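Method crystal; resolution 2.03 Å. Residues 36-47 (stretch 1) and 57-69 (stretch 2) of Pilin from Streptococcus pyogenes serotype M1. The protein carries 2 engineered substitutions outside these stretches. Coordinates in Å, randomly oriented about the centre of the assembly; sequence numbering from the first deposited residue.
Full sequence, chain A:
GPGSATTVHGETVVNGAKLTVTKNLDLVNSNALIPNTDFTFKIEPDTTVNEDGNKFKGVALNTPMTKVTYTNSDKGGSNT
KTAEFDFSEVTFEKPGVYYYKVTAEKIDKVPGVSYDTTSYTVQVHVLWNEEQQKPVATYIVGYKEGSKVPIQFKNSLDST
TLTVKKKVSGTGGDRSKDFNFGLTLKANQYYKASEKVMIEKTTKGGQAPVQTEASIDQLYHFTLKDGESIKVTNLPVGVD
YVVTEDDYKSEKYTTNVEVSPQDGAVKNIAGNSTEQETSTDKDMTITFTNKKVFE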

# COMPACT_ATOMS: atom_id res chain seq x y z
N ASN A 36 1.02 -7.18 -4.04
CA ASN A 36 1.72 -8.39 -3.65
C ASN A 36 3.12 -8.00 -3.21
O ASN A 36 3.96 -7.70 -4.05
CB ASN A 36 1.88 -9.38 -4.82
CG ASN A 36 0.59 -9.72 -5.51
OD1 ASN A 36 0.55 -9.76 -6.74
ND2 ASN A 36 -0.47 -9.99 -4.75
N THR A 37 3.37 -7.99 -1.91
CA THR A 37 4.68 -7.62 -1.38
C THR A 37 4.86 -8.16 0.04
O THR A 37 3.89 -8.45 0.73
CB THR A 37 4.84 -6.07 -1.33
OG1 THR A 37 6.17 -5.72 -0.90
CG2 THR A 37 3.83 -5.44 -0.37
N ASP A 38 6.12 -8.27 0.47
CA ASP A 38 6.46 -8.46 1.89
C ASP A 38 6.74 -7.14 2.56
O ASP A 38 7.05 -6.16 1.88
CB ASP A 38 7.71 -9.32 2.01
CG ASP A 38 7.50 -10.75 1.55
OD1 ASP A 38 6.33 -11.16 1.42
OD2 ASP A 38 8.52 -11.45 1.31
N PHE A 39 6.62 -7.10 3.89
CA PHE A 39 7.26 -6.08 4.71
C PHE A 39 8.10 -6.81 5.77
O PHE A 39 7.63 -7.79 6.36
CB PHE A 39 6.24 -5.15 5.37
CG PHE A 39 5.47 -4.32 4.39
CD1 PHE A 39 6.07 -3.23 3.77
CD2 PHE A 39 4.16 -4.65 4.05
CE1 PHE A 39 5.37 -2.48 2.83
CE2 PHE A 39 3.44 -3.90 3.13
CZ PHE A 39 4.05 -2.81 2.52
N THR A 40 9.32 -6.31 5.99
CA THR A 40 10.30 -6.98 6.81
C THR A 40 10.63 -6.14 8.05
O THR A 40 10.64 -4.90 8.00
CB THR A 40 11.59 -7.30 6.00
OG1 THR A 40 11.29 -8.26 4.99
CG2 THR A 40 12.68 -7.92 6.90
N PHE A 41 10.88 -6.83 9.15
CA PHE A 41 11.17 -6.18 10.42
C PHE A 41 12.42 -6.80 10.99
O PHE A 41 12.63 -8.00 10.85
CB PHE A 41 9.99 -6.29 11.39
CG PHE A 41 8.66 -5.98 10.75
CD1 PHE A 41 8.24 -4.66 10.60
CD2 PHE A 41 7.85 -7.00 10.26
CE1 PHE A 41 7.04 -4.37 9.97
CE2 PHE A 41 6.64 -6.72 9.64
CZ PHE A 41 6.24 -5.40 9.50
N LYS A 42 13.24 -5.95 11.59
CA LYS A 42 14.54 -6.34 12.10
C LYS A 42 14.59 -6.07 13.60
O LYS A 42 14.06 -5.06 14.09
CB LYS A 42 15.61 -5.49 11.40
CG LYS A 42 17.07 -5.83 11.74
CD LYS A 42 18.08 -4.91 11.00
CE LYS A 42 18.05 -3.47 11.51
NZ LYS A 42 19.23 -2.70 11.00
N ILE A 43 15.23 -6.99 14.32
CA ILE A 43 15.61 -6.79 15.73
C ILE A 43 17.12 -6.91 15.86
O ILE A 43 17.71 -7.84 15.32
CB ILE A 43 14.91 -7.79 16.68
CG1 ILE A 43 15.22 -7.45 18.15
CG2 ILE A 43 15.35 -9.21 16.38
CD1 ILE A 43 14.14 -7.88 19.12
N GLU A 44 17.73 -5.97 16.57
CA GLU A 44 19.16 -6.01 16.85
C GLU A 44 19.45 -5.61 18.30
O GLU A 44 18.66 -4.88 18.91
CB GLU A 44 19.92 -5.09 15.89
CG GLU A 44 19.35 -3.69 15.79
CD GLU A 44 20.18 -2.77 14.92
OE1 GLU A 44 21.07 -3.25 14.19
OE2 GLU A 44 19.95 -1.55 14.98
N PRO A 45 20.59 -6.07 18.84
CA PRO A 45 20.97 -5.61 20.18
C PRO A 45 21.08 -4.08 20.23
O PRO A 45 21.64 -3.48 19.31
CB PRO A 45 22.34 -6.26 20.40
CG PRO A 45 22.31 -7.49 19.54
CD PRO A 45 21.53 -7.08 18.32
N ASP A 46 20.52 -3.47 21.26
CA ASP A 46 20.70 -2.05 21.52
C ASP A 46 22.13 -1.76 22.00
O ASP A 46 22.52 -2.18 23.09
CB ASP A 46 19.68 -1.56 22.54
CG ASP A 46 19.83 -0.09 22.87
OD1 ASP A 46 20.86 0.51 22.50
OD2 ASP A 46 18.90 0.47 23.50
N THR A 47 22.89 -1.04 21.18
CA THR A 47 24.32 -0.77 21.38
C THR A 47 24.59 0.33 22.43
O THR A 47 25.71 0.45 22.94
CB THR A 47 25.01 -0.42 20.01
OG1 THR A 47 25.23 -1.62 19.26
CG2 THR A 47 26.35 0.29 20.18
N LYS A 57 23.28 -5.37 26.95
CA LYS A 57 23.06 -5.33 25.51
C LYS A 57 22.40 -6.64 25.13
O LYS A 57 22.75 -7.69 25.66
CB LYS A 57 24.39 -5.17 24.77
CG LYS A 57 25.03 -3.80 24.97
CD LYS A 57 26.40 -3.69 24.29
CE LYS A 57 27.12 -2.40 24.71
NZ LYS A 57 28.51 -2.31 24.15
N GLY A 58 21.41 -6.59 24.23
CA GLY A 58 20.70 -7.79 23.82
C GLY A 58 21.63 -8.85 23.25
O GLY A 58 22.68 -8.53 22.71
N VAL A 59 21.25 -10.12 23.38
CA VAL A 59 22.02 -11.19 22.73
C VAL A 59 21.39 -11.38 21.34
O VAL A 59 20.18 -11.59 21.23
CB VAL A 59 21.97 -12.52 23.53
CG1 VAL A 59 22.77 -13.62 22.82
CG2 VAL A 59 22.48 -12.34 24.98
N ALA A 60 22.21 -11.32 20.29
CA ALA A 60 21.73 -11.36 18.90
C ALA A 60 20.92 -12.63 18.60
O ALA A 60 21.28 -13.69 19.07
CB ALA A 60 22.90 -11.21 17.93
N LEU A 61 19.84 -12.51 17.84
CA LEU A 61 19.00 -13.68 17.56
C LEU A 61 19.56 -14.45 16.38
O LEU A 61 20.24 -13.88 15.54
CB LEU A 61 17.54 -13.27 17.28
CG LEU A 61 16.60 -12.99 18.47
CD1 LEU A 61 17.05 -11.78 19.23
CD2 LEU A 61 15.16 -12.75 17.98
N ASN A 62 19.29 -15.76 16.33
CA ASN A 62 19.61 -16.55 15.15
C ASN A 62 18.94 -16.06 13.87
O ASN A 62 19.52 -16.17 12.79
CB ASN A 62 19.22 -18.00 15.37
CG ASN A 62 20.21 -18.73 16.22
OD1 ASN A 62 21.36 -18.30 16.38
ND2 ASN A 62 19.78 -19.84 16.80
N THR A 63 17.73 -15.53 14.01
CA THR A 63 16.95 -15.00 12.91
C THR A 63 16.44 -13.60 13.30
O THR A 63 15.35 -13.46 13.85
CB THR A 63 15.78 -15.96 12.57
OG1 THR A 63 16.29 -17.30 12.47
CG2 THR A 63 15.12 -15.57 11.25
N PRO A 64 17.26 -12.57 13.03
CA PRO A 64 16.96 -11.19 13.40
C PRO A 64 15.84 -10.52 12.58
O PRO A 64 15.37 -9.43 12.93
CB PRO A 64 18.27 -10.45 13.13
CG PRO A 64 19.28 -11.49 12.80
CD PRO A 64 18.54 -12.68 12.32
N MET A 65 15.43 -11.15 11.49
CA MET A 65 14.40 -10.57 10.65
C MET A 65 13.17 -11.44 10.62
O MET A 65 13.26 -12.66 10.69
CB MET A 65 14.93 -10.32 9.24
CG MET A 65 16.21 -9.50 9.22
SD MET A 65 16.12 -8.11 8.08
CE MET A 65 17.76 -7.37 8.27
N THR A 66 12.02 -10.80 10.56
CA THR A 66 10.76 -11.49 10.37
C THR A 66 9.93 -10.68 9.38
O THR A 66 10.18 -9.48 9.15
CB THR A 66 10.01 -11.69 11.72
OG1 THR A 66 8.98 -12.67 11.55
CG2 THR A 66 9.40 -10.37 12.24
N LYS A 67 8.94 -11.33 8.76
CA LYS A 67 8.16 -10.63 7.75
C LYS A 67 6.68 -10.92 7.80
O LYS A 67 6.25 -11.91 8.41
CB LYS A 67 8.72 -10.87 6.35
CG LYS A 67 8.83 -12.28 5.94
CD LYS A 67 9.30 -12.34 4.51
CE LYS A 67 8.56 -13.45 3.78
NZ LYS A 67 9.30 -13.78 2.55
N VAL A 68 5.92 -10.01 7.20
CA VAL A 68 4.52 -10.22 6.88
C VAL A 68 4.41 -10.17 5.35
O VAL A 68 5.34 -9.70 4.67
CB VAL A 68 3.61 -9.15 7.52
CG1 VAL A 68 3.62 -9.25 9.05
CG2 VAL A 68 4.03 -7.73 7.05
N THR A 69 3.30 -10.67 4.82
CA THR A 69 3.09 -10.76 3.38
C THR A 69 1.68 -10.29 3.06
O THR A 69 0.72 -10.67 3.74
CB THR A 69 3.28 -12.20 2.86
OG1 THR A 69 4.67 -12.53 2.88
CG2 THR A 69 2.80 -12.34 1.41
O HOH W 1 19.21 -9.59 16.93

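Neighbouring antiparallel strands are held by backbone hydrogen bonds at alternate residue pairs, while side chains sort onto two faces; this pair of pilin segments illustrates the principle, including what happens where regular pairing stops. Followed along stretch 2, the contact begins outside the ladder. The aliphatic part of Lys57 lies against backbone, with its CG 3.5 Å from Asp46 O. Gly58 then passes close to Pro45, whose CB is 3.3 Å from Gly58 O; the proline nitrogen has no hydrogen to donate, and the two meet by van der Waals contact. Ala60 adds a modest apolar contact, its CB 4.1 Å from Pro45 CG.

At Leu61 the chains are too far apart to bond directly, and a water bridges them, donating to Ile43 O (2.8 Å) and accepting from Leu61 N (3.1 Å). The leucine side chain meets Ile43, CD2 to CG2 at 3.9 Å. Asn62 and Thr63 make no contact, and Pro64 makes the first direct hydrogen bond: its O accepts from Ile43 N at 2.8 Å.

From Met65 the strand runs antiparallel to stretch 1. Met65 shares a face with Lys42 and Thr40, its CE 3.7 Å from Lys42 CD and its SD 3.6 Å from Thr40 CG2. Thr66 pairs reciprocally with Phe41, its O accepting from Phe41 N (2.7 Å) and its N donating to Phe41 O (2.9 Å). Lys67 returns to the methionine's face and reaches diagonally to Asp38, where NZ and OD2 form a 2.8 Å salt bridge. Val68 repeats the reciprocal pattern with Phe39: Val68 N donates to Phe39 O at 2.9 Å and Val68 O accepts from Phe39 N at 3.0 Å, while its CG2 sits at the edges of both the Phe39 and Phe41 rings on the buried face. Finally, Thr69 OG1 donates to Asp38 OD1 at 2.6 Å, so one carboxylate serves two partners.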